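Local coordinates for protein beta-N-acetylhexosaminidase (Akkermansia muciniphila, PDB 6JEB) that hydrolyses terminal, non-reducing N-acetylhexosamine residues from N-glycans and chitobiose as a zinc-containing glycoside hydrolase of family 20, at residues L95-A100 with N122-H127; I185-M190 with I251-G256; P99-I104 with L128-G133. All coordinates share one frame; numbering follows the deposited sequence.

Contact 1: residues L95-A100 with N122-H127; sequences LMVDPA and NRLHLH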
ATOM      1  N   LEU A  95       0.126   2.982  -1.090  1.00 11.55           N
ATOM      2  CA  LEU A  95      -0.507   2.775   0.204  1.00 11.28           C
ATOM      3  C   LEU A  95      -1.217   1.430   0.170  1.00 11.55           C
ATOM      4  O   LEU A  95      -1.704   0.997  -0.882  1.00 12.09           O
ATOM      5  CB  LEU A  95      -1.554   3.864   0.515  1.00 11.68           C
ATOM      6  CG  LEU A  95      -1.032   5.293   0.667  1.00 10.71           C
ATOM      7  CD1 LEU A  95      -2.185   6.261   0.877  1.00 12.86           C
ATOM      8  CD2 LEU A  95      -0.007   5.396   1.797  1.00 13.22           C
ATOM      9  N   MET A  96      -1.259   0.760   1.319  1.00 11.56           N
ATOM     10  CA  MET A  96      -2.009  -0.482   1.460  1.00 11.11           C
ATOM     11  C   MET A  96      -3.144  -0.261   2.445  1.00 12.41           C
ATOM     12  O   MET A  96      -2.925   0.268   3.541  1.00 12.71           O
ATOM     13  CB  MET A  96      -1.125  -1.624   1.968  1.00 11.83           C
ATOM     14  CG  MET A  96      -1.865  -2.967   2.053  1.00 11.85           C
ATOM     15  SD  MET A  96      -1.180  -4.043   3.320  1.00 12.85           S
ATOM     16  CE  MET A  96      -1.985  -3.326   4.762  1.00 13.77           C
ATOM     17  N   VAL A  97      -4.350  -0.661   2.054  1.00 11.52           N
ATOM     18  CA  VAL A  97      -5.481  -0.707   2.972  1.00 12.21           C
ATOM     19  C   VAL A  97      -5.736  -2.153   3.368  1.00 10.71           C
ATOM     20  O   VAL A  97      -5.328  -3.098   2.681  1.00 11.50           O
ATOM     21  CB  VAL A  97      -6.756  -0.036   2.403  1.00 11.77           C
ATOM     22  CG1 VAL A  97      -6.541   1.462   2.259  1.00 14.35           C
ATOM     23  CG2 VAL A  97      -7.172  -0.679   1.073  1.00 12.96           C
ATOM     24  N   ASP A  98      -6.424  -2.323   4.498  1.00 11.00           N
ATOM     25  CA  ASP A  98      -6.582  -3.618   5.158  1.00 11.08           C
ATOM     26  C   ASP A  98      -8.063  -3.888   5.406  1.00 11.41           C
ATOM     27  O   ASP A  98      -8.525  -3.926   6.554  1.00 12.16           O
ATOM     28  CB  ASP A  98      -5.781  -3.623   6.460  1.00 11.68           C
ATOM     29  CG  ASP A  98      -5.809  -4.958   7.188  1.00 12.00           C
ATOM     30  OD1 ASP A  98      -6.324  -5.969   6.649  1.00 12.34           O
ATOM     31  OD2 ASP A  98      -5.285  -4.982   8.323  1.00 12.01           O
ATOM     32  N   PRO A  99      -8.841  -4.102   4.341  1.00 11.13           N
ATOM     33  CA  PRO A  99     -10.255  -4.447   4.548  1.00 10.99           C
ATOM     34  C   PRO A  99     -10.436  -5.816   5.171  1.00 10.58           C
ATOM     35  O   PRO A  99     -11.517  -6.090   5.705  1.00 11.48           O
ATOM     36  CB  PRO A  99     -10.850  -4.381   3.137  1.00 10.72           C
ATOM     37  CG  PRO A  99      -9.666  -4.691   2.233  1.00 11.18           C
ATOM     38  CD  PRO A  99      -8.494  -4.013   2.910  1.00 10.73           C
ATOM     39  N   ALA A 100      -9.411  -6.683   5.134  1.00 11.22           N
ATOM     40  CA  ALA A 100      -9.511  -7.964   5.832  1.00 10.98           C
ATOM     41  C   ALA A 100      -9.792  -7.760   7.315  1.00 11.72           C
ATOM     42  O   ALA A 100     -10.631  -8.460   7.897  1.00 12.61           O
ATOM     43  CB  ALA A 100      -8.224  -8.769   5.650  1.00 11.56           C
ATOM     44  N   ASN A 122       0.563   6.190  -6.709  1.00 10.79           N
ATOM     45  CA  ASN A 122       0.145   5.502  -7.925  1.00 11.05           C
ATOM     46  C   ASN A 122      -0.113   4.013  -7.725  1.00 10.51           C
ATOM     47  O   ASN A 122      -0.384   3.312  -8.708  1.00 12.51           O
ATOM     48  CB  ASN A 122       1.128   5.738  -9.086  1.00 11.74           C
ATOM     49  CG  ASN A 122       2.509   5.179  -8.811  1.00 12.71           C
ATOM     50  OD1 ASN A 122       2.789   4.705  -7.713  1.00 13.75           O
ATOM     51  ND2 ASN A 122       3.380   5.235  -9.811  1.00 14.16           N
ATOM     52  N   ARG A 123      -0.077   3.521  -6.487  1.00 11.75           N
ATOM     53  CA  ARG A 123      -0.341   2.113  -6.211  1.00 11.67           C
ATOM     54  C   ARG A 123      -1.254   2.001  -5.004  1.00 11.48           C
ATOM     55  O   ARG A 123      -0.960   2.576  -3.950  1.00 12.20           O
ATOM     56  CB  ARG A 123       0.957   1.346  -5.929  1.00 11.94           C
ATOM     57  CG  ARG A 123       1.975   1.378  -7.075  1.00 13.51           C
ATOM     58  CD  ARG A 123       1.516   0.536  -8.262  1.00 15.30           C
ATOM     59  NE  ARG A 123       2.517   0.499  -9.329  1.00 17.49           N
ATOM     60  CZ  ARG A 123       2.574   1.363 -10.341  1.00 17.53           C
ATOM     61  NH1 ARG A 123       1.683   2.343 -10.438  1.00 17.54           N
ATOM     62  NH2 ARG A 123       3.521   1.244 -11.261  1.00 20.80           N
ATOM     63  N   LEU A 124      -2.357   1.268  -5.157  1.00 11.52           N
ATOM     64  CA  LEU A 124      -3.265   0.950  -4.057  1.00 11.80           C
ATOM     65  C   LEU A 124      -3.257  -0.560  -3.893  1.00 10.71           C
ATOM     66  O   LEU A 124      -3.674  -1.291  -4.801  1.00 12.55           O
ATOM     67  CB  LEU A 124      -4.689   1.448  -4.310  1.00 11.65           C
ATOM     68  CG  LEU A 124      -5.693   1.041  -3.223  1.00 11.27           C
ATOM     69  CD1 LEU A 124      -5.369   1.714  -1.892  1.00 12.35           C
ATOM     70  CD2 LEU A 124      -7.126   1.355  -3.642  1.00 13.14           C
ATOM     71  N   HIS A 125      -2.763  -1.015  -2.751  1.00 11.54           N
ATOM     72  CA  HIS A 125      -2.629  -2.430  -2.437  1.00 11.05           C
ATOM     73  C   HIS A 125      -3.758  -2.802  -1.479  1.00 10.53           C
ATOM     74  O   HIS A 125      -3.976  -2.117  -0.472  1.00 11.41           O
ATOM     75  CB  HIS A 125      -1.218  -2.591  -1.845  1.00 11.66           C
ATOM     76  CG  HIS A 125      -0.941  -3.859  -1.098  1.00 11.38           C
ATOM     77  ND1 HIS A 125       0.202  -3.998  -0.337  1.00 12.05           N
ATOM     78  CD2 HIS A 125      -1.627  -5.021  -0.965  1.00 12.25           C
ATOM     79  CE1 HIS A 125       0.205  -5.188   0.238  1.00 13.21           C
ATOM     80  NE2 HIS A 125      -0.893  -5.828  -0.125  1.00 12.46           N
ATOM     81  N   LEU A 126      -4.526  -3.836  -1.839  1.00 11.12           N
ATOM     82  CA  LEU A 126      -5.664  -4.298  -1.040  1.00 10.44           C
ATOM     83  C   LEU A 126      -5.270  -5.559  -0.275  1.00 10.91           C
ATOM     84  O   LEU A 126      -5.091  -6.626  -0.877  1.00 11.47           O
ATOM     85  CB  LEU A 126      -6.866  -4.612  -1.929  1.00 11.90           C
ATOM     86  CG  LEU A 126      -7.335  -3.523  -2.889  1.00 12.49           C
ATOM     87  CD1 LEU A 126      -8.501  -4.036  -3.738  1.00 13.15           C
ATOM     88  CD2 LEU A 126      -7.716  -2.258  -2.125  1.00 13.78           C
ATOM     89  N   HIS A 127      -5.181  -5.451   1.047  1.00 10.71           N
ATOM     90  CA  HIS A 127      -4.935  -6.622   1.889  1.00 10.73           C
ATOM     91  C   HIS A 127      -6.300  -7.265   2.113  1.00 10.68           C
ATOM     92  O   HIS A 127      -7.030  -6.926   3.047  1.00 11.77           O
ATOM     93  CB  HIS A 127      -4.267  -6.214   3.197  1.00 10.25           C
ATOM     94  CG  HIS A 127      -3.763  -7.370   3.997  1.00 10.86           C
ATOM     95  ND1 HIS A 127      -2.575  -8.011   3.713  1.00 11.12           N
ATOM     96  CD2 HIS A 127      -4.288  -8.005   5.074  1.00 11.20           C
ATOM     97  CE1 HIS A 127      -2.392  -8.994   4.578  1.00 11.41           C
ATOM     98  NE2 HIS A 127      -3.416  -9.011   5.414  1.00 12.38           N
TER
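M96 and H125 lie side by side on two neighbouring parallel strands, 95-97 and 123-127. M96 can be followed outward. Its CB already nears the H125 ring. CG is anti to the backbone N (chi1 -177°), which sets it over the ring. M96 CG sits 3.3 Å from the H125 ring centroid, almost on the ring normal, as a CH-pi contact. M96 SD continues over the same ring as a Met-aromatic contact, 3.6 Å from H125 CE1. M96 SD also lies 3.8 Å from H127 CB. A bend at chi3 (81°) then leaves CE of M96 near H127 CB too.

The backbones hold the pair in register. V97 N donates to H125 O at 2.9 Å, and H127 N donates to V97 O. On the opposite face of the sheet V97 CG2 packs on L126 CD2 at 3.6 Å. Beyond the strand the chain turns, and A100 N bonds H127 O at 3.2 Å. D98 OD1 comes to 3.3 Å from H127 CD2, at the ring edge, with carboxylate and ring planes nearly perpendicular. D98 OD2 pairs with substrate-binding R101.

This is the first beta-alpha-beta unit of the catalytic TIM barrel, with helix 106-118 as the crossover. The polar ends of both histidines are buried but satisfied. H125 bonds E187 and H396, while H127 bonds E187 and D130 of the charge relay system. M96 thus covers one face of H125 with apolar atoms, while the nitrogens of both rings join a hydrogen-bond network that leads to the active site.

Contact 2: residues I185-M190 with I251-G256; sequences IPEIDM and IVHLGG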
ATOM      1  N   ILE A 185      -3.420  -3.397  -6.590  1.00 11.61           N
ATOM      2  CA  ILE A 185      -2.652  -4.616  -6.350  1.00 12.75           C
ATOM      3  C   ILE A 185      -3.390  -5.454  -5.312  1.00 12.84           C
ATOM      4  O   ILE A 185      -3.385  -5.094  -4.125  1.00 12.52           O
ATOM      5  CB  ILE A 185      -1.257  -4.272  -5.799  1.00 14.86           C
ATOM      6  CG1 ILE A 185      -0.577  -3.162  -6.624  1.00 17.42           C
ATOM      7  CG2 ILE A 185      -0.408  -5.536  -5.684  1.00 15.84           C
ATOM      8  CD1 ILE A 185      -0.385  -3.502  -8.085  1.00 18.76           C
ATOM      9  N   PRO A 186      -4.012  -6.568  -5.689  1.00 11.49           N
ATOM     10  CA  PRO A 186      -4.667  -7.426  -4.687  1.00 11.77           C
ATOM     11  C   PRO A 186      -3.649  -8.299  -3.964  1.00 12.11           C
ATOM     12  O   PRO A 186      -2.670  -8.764  -4.557  1.00 13.51           O
ATOM     13  CB  PRO A 186      -5.599  -8.298  -5.538  1.00 12.42           C
ATOM     14  CG  PRO A 186      -4.812  -8.447  -6.861  1.00 12.68           C
ATOM     15  CD  PRO A 186      -4.148  -7.089  -7.066  1.00 11.83           C
ATOM     16  N   GLU A 187      -3.885  -8.532  -2.669  1.00 11.38           N
ATOM     17  CA  GLU A 187      -3.069  -9.464  -1.892  1.00 11.61           C
ATOM     18  C   GLU A 187      -3.931 -10.614  -1.397  1.00 11.85           C
ATOM     19  O   GLU A 187      -4.951 -10.391  -0.727  1.00 12.37           O
ATOM     20  CB  GLU A 187      -2.368  -8.802  -0.700  1.00 11.37           C
ATOM     21  CG  GLU A 187      -1.509  -9.788   0.096  1.00 11.42           C
ATOM     22  CD  GLU A 187      -0.912  -9.188   1.352  1.00 12.82           C
ATOM     23  OE1 GLU A 187      -0.977  -7.947   1.529  1.00 13.19           O
ATOM     24  OE2 GLU A 187      -0.375  -9.964   2.170  1.00 13.35           O
ATOM     25  N   ILE A 188      -3.521 -11.830  -1.736  1.00 11.46           N
ATOM     26  CA  ILE A 188      -4.064 -13.058  -1.166  1.00 12.58           C
ATOM     27  C   ILE A 188      -2.947 -13.621  -0.300  1.00 12.25           C
ATOM     28  O   ILE A 188      -1.998 -14.232  -0.810  1.00 13.20           O
ATOM     29  CB  ILE A 188      -4.489 -14.059  -2.247  1.00 12.55           C
ATOM     30  CG1 ILE A 188      -5.347 -13.382  -3.327  1.00 14.28           C
ATOM     31  CG2 ILE A 188      -5.211 -15.257  -1.618  1.00 15.58           C
ATOM     32  CD1 ILE A 188      -6.652 -12.782  -2.822  1.00 16.35           C
ATOM     33  N   ASP A 189      -3.025 -13.396   1.010  1.00 12.08           N
ATOM     34  CA  ASP A 189      -1.910 -13.741   1.884  1.00 12.07           C
ATOM     35  C   ASP A 189      -1.853 -15.263   2.079  1.00 11.51           C
ATOM     36  O   ASP A 189      -2.855 -15.902   2.420  1.00 12.69           O
ATOM     37  CB  ASP A 189      -2.057 -12.993   3.214  1.00 13.37           C
ATOM     38  CG  ASP A 189      -0.763 -12.931   4.016  1.00 13.58           C
ATOM     39  OD1 ASP A 189       0.132 -13.776   3.795  1.00 14.46           O
ATOM     40  OD2 ASP A 189      -0.661 -12.031   4.893  1.00 12.75           O
ATOM     41  N   MET A 190      -0.686 -15.850   1.823  1.00 12.24           N
ATOM     42  CA  MET A 190      -0.492 -17.287   1.958  1.00 11.95           C
ATOM     43  C   MET A 190       0.979 -17.537   2.251  1.00 12.94           C
ATOM     44  O   MET A 190       1.829 -16.712   1.902  1.00 14.73           O
ATOM     45  CB  MET A 190      -0.892 -18.002   0.662  1.00 12.79           C
ATOM     46  CG  MET A 190      -0.143 -17.498  -0.555  1.00 15.13           C
ATOM     47  SD  MET A 190      -0.745 -18.230  -2.084  1.00 19.70           S
ATOM     48  CE  MET A 190      -2.196 -17.257  -2.377  1.00 19.83           C
ATOM     49  N   ILE A 251      -0.479  -8.029 -11.186  1.00 15.20           N
ATOM     50  CA  ILE A 251       0.406  -8.277 -10.057  1.00 15.29           C
ATOM     51  C   ILE A 251      -0.440  -8.814  -8.913  1.00 14.46           C
ATOM     52  O   ILE A 251      -1.446  -8.197  -8.535  1.00 15.89           O
ATOM     53  CB  ILE A 251       1.113  -6.979  -9.640  1.00 16.08           C
ATOM     54  CG1 ILE A 251       1.944  -6.426 -10.805  1.00 18.64           C
ATOM     55  CG2 ILE A 251       1.970  -7.218  -8.414  1.00 16.75           C
ATOM     56  CD1 ILE A 251       2.610  -5.094 -10.494  1.00 19.63           C
ATOM     57  N   VAL A 252      -0.034  -9.949  -8.349  1.00 14.26           N
ATOM     58  CA  VAL A 252      -0.735 -10.560  -7.224  1.00 13.91           C
ATOM     59  C   VAL A 252       0.251 -10.664  -6.071  1.00 13.65           C
ATOM     60  O   VAL A 252       1.242 -11.405  -6.152  1.00 15.00           O
ATOM     61  CB  VAL A 252      -1.326 -11.932  -7.575  1.00 14.75           C
ATOM     62  CG1 VAL A 252      -2.036 -12.522  -6.362  1.00 15.60           C
ATOM     63  CG2 VAL A 252      -2.295 -11.805  -8.742  1.00 16.14           C
ATOM     64  N   HIS A 253      -0.003  -9.909  -5.009  1.00 12.59           N
ATOM     65  CA  HIS A 253       0.806  -9.988  -3.801  1.00 12.71           C
ATOM     66  C   HIS A 253       0.387 -11.257  -3.067  1.00 12.38           C
ATOM     67  O   HIS A 253      -0.802 -11.450  -2.784  1.00 12.84           O
ATOM     68  CB  HIS A 253       0.520  -8.738  -2.968  1.00 12.86           C
ATOM     69  CG  HIS A 253       1.522  -8.455  -1.890  1.00 11.78           C
ATOM     70  ND1 HIS A 253       1.918  -9.397  -0.962  1.00 13.44           N
ATOM     71  CD2 HIS A 253       2.165  -7.309  -1.558  1.00 14.79           C
ATOM     72  CE1 HIS A 253       2.769  -8.849  -0.114  1.00 13.71           C
ATOM     73  NE2 HIS A 253       2.949  -7.584  -0.462  1.00 14.48           N
ATOM     74  N   LEU A 254       1.341 -12.154  -2.821  1.00 12.78           N
ATOM     75  CA  LEU A 254       1.062 -13.425  -2.165  1.00 12.99           C
ATOM     76  C   LEU A 254       1.294 -13.380  -0.659  1.00 12.80           C
ATOM     77  O   LEU A 254       1.125 -14.402   0.017  1.00 14.35           O
ATOM     78  CB  LEU A 254       1.908 -14.538  -2.795  1.00 13.92           C
ATOM     79  CG  LEU A 254       1.673 -14.824  -4.281  1.00 15.69           C
ATOM     80  CD1 LEU A 254       2.634 -15.912  -4.738  1.00 17.36           C
ATOM     81  CD2 LEU A 254       0.211 -15.225  -4.536  1.00 16.11           C
ATOM     82  N   GLY A 255       1.672 -12.228  -0.115  1.00 13.04           N
ATOM     83  CA  GLY A 255       1.889 -12.136   1.315  1.00 13.20           C
ATOM     84  C   GLY A 255       3.124 -12.892   1.760  1.00 13.64           C
ATOM     85  O   GLY A 255       4.251 -12.486   1.462  1.00 16.59           O
ATOM     86  N   GLY A 256       2.936 -13.995   2.480  1.00 13.73           N
ATOM     87  CA  GLY A 256       4.060 -14.776   2.952  1.00 13.74           C
ATOM     88  C   GLY A 256       4.615 -14.343   4.288  1.00 14.22           C
ATOM     89  O   GLY A 256       5.627 -14.900   4.728  1.00 16.80           O
TER
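E187 and H253 stack side by side, their carboxylate and ring planes 24° apart. E187 CG is 3.6 Å from H253 ND1, and the carboxylate continues over the same ring face. E187 CG is anti to its backbone N (chi1 180°) and the chain beyond is extended, which carries the acid across the ring. At the ring edge, G255 N donates in plane to H253 ND1 at 3.0 Å. This bond fixes the ring's rotation, with ND1 as acceptor. An alanine in place of H253 would probably leave G255 N without this acceptor and open a gap beneath the E187 carboxylate.

Backbone bonds position the pair: H253 N to P186 O, and I188 N to H253 O at 2.9 Å. M190 N bonds L254 O, and G256 N meets D189 OD1 at 3.1 Å from above the carboxylate plane. A side chain on G255 would run into D189 OD1. M190 CE packs on L254 CD2 at 3.8 Å, and I185 CG2 on I251 CG2 at 4.0 Å. E187 OE2 bonds W307 of the acetamide pocket. D189 lies close to substrate-binding D257.

Strands 183-187 and 251-253, third and fourth of the TIM barrel, meet here by a single bridge and close the ring. Strand 123-127 flanks the first and strand 303-307 the second. Outside the barrel, helix 230-246 covers I188 and V252, and helix 282-299 covers M190 and L254.

Contact 3: residues P99-I104 with L128-G133; sequences PARHFI and LTDNQG
P99 starts the contact with a loose apolar touch, its CG 4.3 Å from L128 CD2. A100 follows with a deeper fit. A100 CB points at the second loop and lies 3.6 Å from T129 C and 3.8 Å from D130 CB. A100 O lies 3.6 Å from G133 CA, so a side chain on G133 would collide with that oxygen.

R101 carries the polar part. Its chain bends at chi2 (54°), and this brings the guanidinium to D130 and Q132. The D130 carboxylate lies over one face of the guanidinium, the planes 36° apart. R101 NH2 and D130 OD1 form a salt bridge at 3.1 Å. Q132 OE1 comes instead to the edge, near the guanidinium plane, and accepts from R101 NE at 2.7 Å. The donor stands above the plane of the Q132 amide. N131 N also bonds D130 OD1, at 2.7 Å.

R101 binds substrate, and D130 belongs to the charge relay system. D130 OD1 also bonds H193 of that relay. R101, N131 N and H193 thus all meet this one oxygen and hold the carboxylate in place.

Both segments are loops at the C-terminal ends of barrel strands, where a TIM barrel carries its active site. Segment 99-104 runs from strand 92-97 toward helix 106-118. Segment 128-133 leaves strand 123-127 and leads toward helix 143-148.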
ATOM      1  N   PRO A  99      -8.841  -4.102   4.341  1.00 11.13           N
ATOM      2  CA  PRO A  99     -10.255  -4.447   4.548  1.00 10.99           C
ATOM      3  C   PRO A  99     -10.436  -5.816   5.171  1.00 10.58           C
ATOM      4  O   PRO A  99     -11.517  -6.090   5.705  1.00 11.48           O
ATOM      5  CB  PRO A  99     -10.850  -4.381   3.137  1.00 10.72           C
ATOM      6  CG  PRO A  99      -9.666  -4.691   2.233  1.00 11.18           C
ATOM      7  CD  PRO A  99      -8.494  -4.013   2.910  1.00 10.73           C
ATOM      8  N   ALA A 100      -9.411  -6.683   5.134  1.00 11.22           N
ATOM      9  CA  ALA A 100      -9.511  -7.964   5.832  1.00 10.98           C
ATOM     10  C   ALA A 100      -9.792  -7.760   7.315  1.00 11.72           C
ATOM     11  O   ALA A 100     -10.631  -8.460   7.897  1.00 12.61           O
ATOM     12  CB  ALA A 100      -8.224  -8.769   5.650  1.00 11.56           C
ATOM     13  N   ARG A 101      -9.090  -6.816   7.950  1.00 11.74           N
ATOM     14  CA  ARG A 101      -9.290  -6.592   9.379  1.00 11.97           C
ATOM     15  C   ARG A 101     -10.562  -5.801   9.662  1.00 11.29           C
ATOM     16  O   ARG A 101     -11.308  -6.135  10.589  1.00 13.97           O
ATOM     17  CB  ARG A 101      -8.072  -5.889   9.982  1.00 11.72           C
ATOM     18  CG  ARG A 101      -6.986  -6.853  10.473  1.00 12.10           C
ATOM     19  CD  ARG A 101      -6.539  -7.848   9.387  1.00 12.51           C
ATOM     20  NE  ARG A 101      -5.455  -8.679   9.895  1.00 13.10           N
ATOM     21  CZ  ARG A 101      -4.178  -8.303   9.915  1.00 12.83           C
ATOM     22  NH1 ARG A 101      -3.820  -7.118   9.423  1.00 13.46           N
ATOM     23  NH2 ARG A 101      -3.257  -9.107  10.427  1.00 13.19           N
ATOM     24  N   HIS A 102     -10.823  -4.747   8.890  1.00 11.76           N
ATOM     25  CA  HIS A 102     -12.089  -4.027   8.988  1.00 12.57           C
ATOM     26  C   HIS A 102     -12.504  -3.636   7.584  1.00 13.48           C
ATOM     27  O   HIS A 102     -11.758  -2.938   6.888  1.00 13.01           O
ATOM     28  CB  HIS A 102     -11.993  -2.787   9.884  1.00 13.08           C
ATOM     29  CG  HIS A 102     -12.129  -3.092  11.343  1.00 13.11           C
ATOM     30  ND1 HIS A 102     -11.043  -3.205  12.182  1.00 14.13           N
ATOM     31  CD2 HIS A 102     -13.223  -3.329  12.107  1.00 14.12           C
ATOM     32  CE1 HIS A 102     -11.461  -3.495  13.403  1.00 14.66           C
ATOM     33  NE2 HIS A 102     -12.780  -3.581  13.385  1.00 14.17           N
ATOM     34  N   PHE A 103     -13.684  -4.098   7.180  1.00 12.32           N
ATOM     35  CA  PHE A 103     -14.175  -3.873   5.834  1.00 13.02           C
ATOM     36  C   PHE A 103     -14.278  -2.379   5.556  1.00 13.37           C
ATOM     37  O   PHE A 103     -14.699  -1.600   6.418  1.00 15.89           O
ATOM     38  CB  PHE A 103     -15.558  -4.516   5.722  1.00 13.49           C
ATOM     39  CG  PHE A 103     -16.144  -4.456   4.349  1.00 14.28           C
ATOM     40  CD1 PHE A 103     -15.575  -5.176   3.301  1.00 14.90           C
ATOM     41  CD2 PHE A 103     -17.261  -3.677   4.098  1.00 16.17           C
ATOM     42  CE1 PHE A 103     -16.119  -5.117   2.031  1.00 14.96           C
ATOM     43  CE2 PHE A 103     -17.811  -3.617   2.833  1.00 16.79           C
ATOM     44  CZ  PHE A 103     -17.241  -4.341   1.800  1.00 16.27           C
ATOM     45  N   ILE A 104     -13.893  -1.977   4.346  1.00 12.92           N
ATOM     46  CA  ILE A 104     -13.976  -0.583   3.925  1.00 12.73           C
ATOM     47  C   ILE A 104     -15.050  -0.491   2.846  1.00 12.95           C
ATOM     48  O   ILE A 104     -14.848  -0.997   1.731  1.00 14.44           O
ATOM     49  CB  ILE A 104     -12.637  -0.047   3.399  1.00 13.16           C
ATOM     50  CG1 ILE A 104     -11.488  -0.363   4.372  1.00 13.99           C
ATOM     51  CG2 ILE A 104     -12.751   1.455   3.132  1.00 13.71           C
ATOM     52  CD1 ILE A 104     -10.100  -0.116   3.761  1.00 14.56           C
ATOM     53  N   LEU A 128      -6.668  -8.173   1.207  1.00 10.41           N
ATOM     54  CA  LEU A 128      -8.038  -8.671   1.124  1.00  9.80           C
ATOM     55  C   LEU A 128      -8.326  -9.822   2.077  1.00 11.25           C
ATOM     56  O   LEU A 128      -9.505 -10.125   2.318  1.00 11.85           O
ATOM     57  CB  LEU A 128      -8.332  -9.137  -0.305  1.00 11.26           C
ATOM     58  CG  LEU A 128      -8.444  -8.026  -1.357  1.00 11.09           C
ATOM     59  CD1 LEU A 128      -8.290  -8.598  -2.766  1.00 13.47           C
ATOM     60  CD2 LEU A 128      -9.775  -7.288  -1.236  1.00 13.86           C
ATOM     61  N   THR A 129      -7.290 -10.503   2.578  1.00 10.45           N
ATOM     62  CA  THR A 129      -7.463 -11.739   3.329  1.00 11.30           C
ATOM     63  C   THR A 129      -6.543 -11.749   4.540  1.00 11.01           C
ATOM     64  O   THR A 129      -5.391 -11.316   4.461  1.00 12.80           O
ATOM     65  CB  THR A 129      -7.177 -12.984   2.457  1.00 12.04           C
ATOM     66  OG1 THR A 129      -5.772 -13.097   2.214  1.00 14.03           O
ATOM     67  CG2 THR A 129      -7.900 -12.904   1.113  1.00 12.29           C
ATOM     68  N   ASP A 130      -7.051 -12.253   5.661  1.00 10.89           N
ATOM     69  CA  ASP A 130      -6.214 -12.428   6.842  1.00 10.67           C
ATOM     70  C   ASP A 130      -6.924 -13.357   7.823  1.00 11.10           C
ATOM     71  O   ASP A 130      -7.827 -14.113   7.440  1.00 12.51           O
ATOM     72  CB  ASP A 130      -5.827 -11.069   7.455  1.00 11.26           C
ATOM     73  CG  ASP A 130      -4.468 -11.120   8.134  1.00 12.72           C
ATOM     74  OD1 ASP A 130      -4.378 -11.717   9.231  1.00 12.82           O
ATOM     75  OD2 ASP A 130      -3.482 -10.601   7.554  1.00 13.02           O
ATOM     76  N   ASN A 131      -6.519 -13.293   9.095  1.00 11.57           N
ATOM     77  CA  ASN A 131      -7.098 -14.168  10.109  1.00 11.59           C
ATOM     78  C   ASN A 131      -8.507 -13.737  10.481  1.00 12.44           C
ATOM     79  O   ASN A 131      -9.319 -14.581  10.883  1.00 12.52           O
ATOM     80  CB  ASN A 131      -6.231 -14.132  11.362  1.00 12.15           C
ATOM     81  CG  ASN A 131      -4.867 -14.742  11.142  1.00 12.68           C
ATOM     82  OD1 ASN A 131      -4.739 -15.796  10.510  1.00 12.95           O
ATOM     83  ND2 ASN A 131      -3.838 -14.091  11.673  1.00 13.37           N
ATOM     84  N   GLN A 132      -8.797 -12.434  10.365  1.00 11.85           N
ATOM     85  CA  GLN A 132     -10.008 -11.811  10.886  1.00 11.87           C
ATOM     86  C   GLN A 132     -11.091 -11.641   9.831  1.00 12.19           C
ATOM     87  O   GLN A 132     -12.184 -11.156  10.153  1.00 12.69           O
ATOM     88  CB  GLN A 132      -9.672 -10.438  11.501  1.00 12.94           C
ATOM     89  CG  GLN A 132      -8.757 -10.487  12.723  1.00 13.77           C
ATOM     90  CD  GLN A 132      -7.279 -10.670  12.382  1.00 12.86           C
ATOM     91  OE1 GLN A 132      -6.882 -10.613  11.220  1.00 13.34           O
ATOM     92  NE2 GLN A 132      -6.461 -10.906  13.409  1.00 14.50           N
ATOM     93  N   GLY A 133     -10.822 -12.023   8.588  1.00 10.96           N
ATOM     94  CA  GLY A 133     -11.794 -11.849   7.532  1.00 11.09           C
ATOM     95  C   GLY A 133     -11.218 -12.106   6.157  1.00 10.60           C
ATOM     96  O   GLY A 133      -9.996 -12.074   5.959  1.00 12.91           O
TER

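Overall arrangement
From the N terminus, strand 92-97 runs straight into the loop at 99-104, so contacts 1 and 3 share P99 and A100. Contact 1 closes the chain around helix 106-118 when strand 123-127 returns. Contact 3 crosses it, closing just beyond and pairing the loops that follow these strands. Contact 2 opens only after both have closed, and it closes the 60-residue excursion between its segments, which includes helix 230-246. Strand 183-187 neighbours 123-127, so contacts 1 and 2 adjoin around the barrel wall, H125 CE1 lying 3.4 Å from H253 CD2. A hydrogen bond between D189 N and T129 OG1 joins contacts 2 and 3. The three contacts tie the first four barrel strands to the catalytic loops.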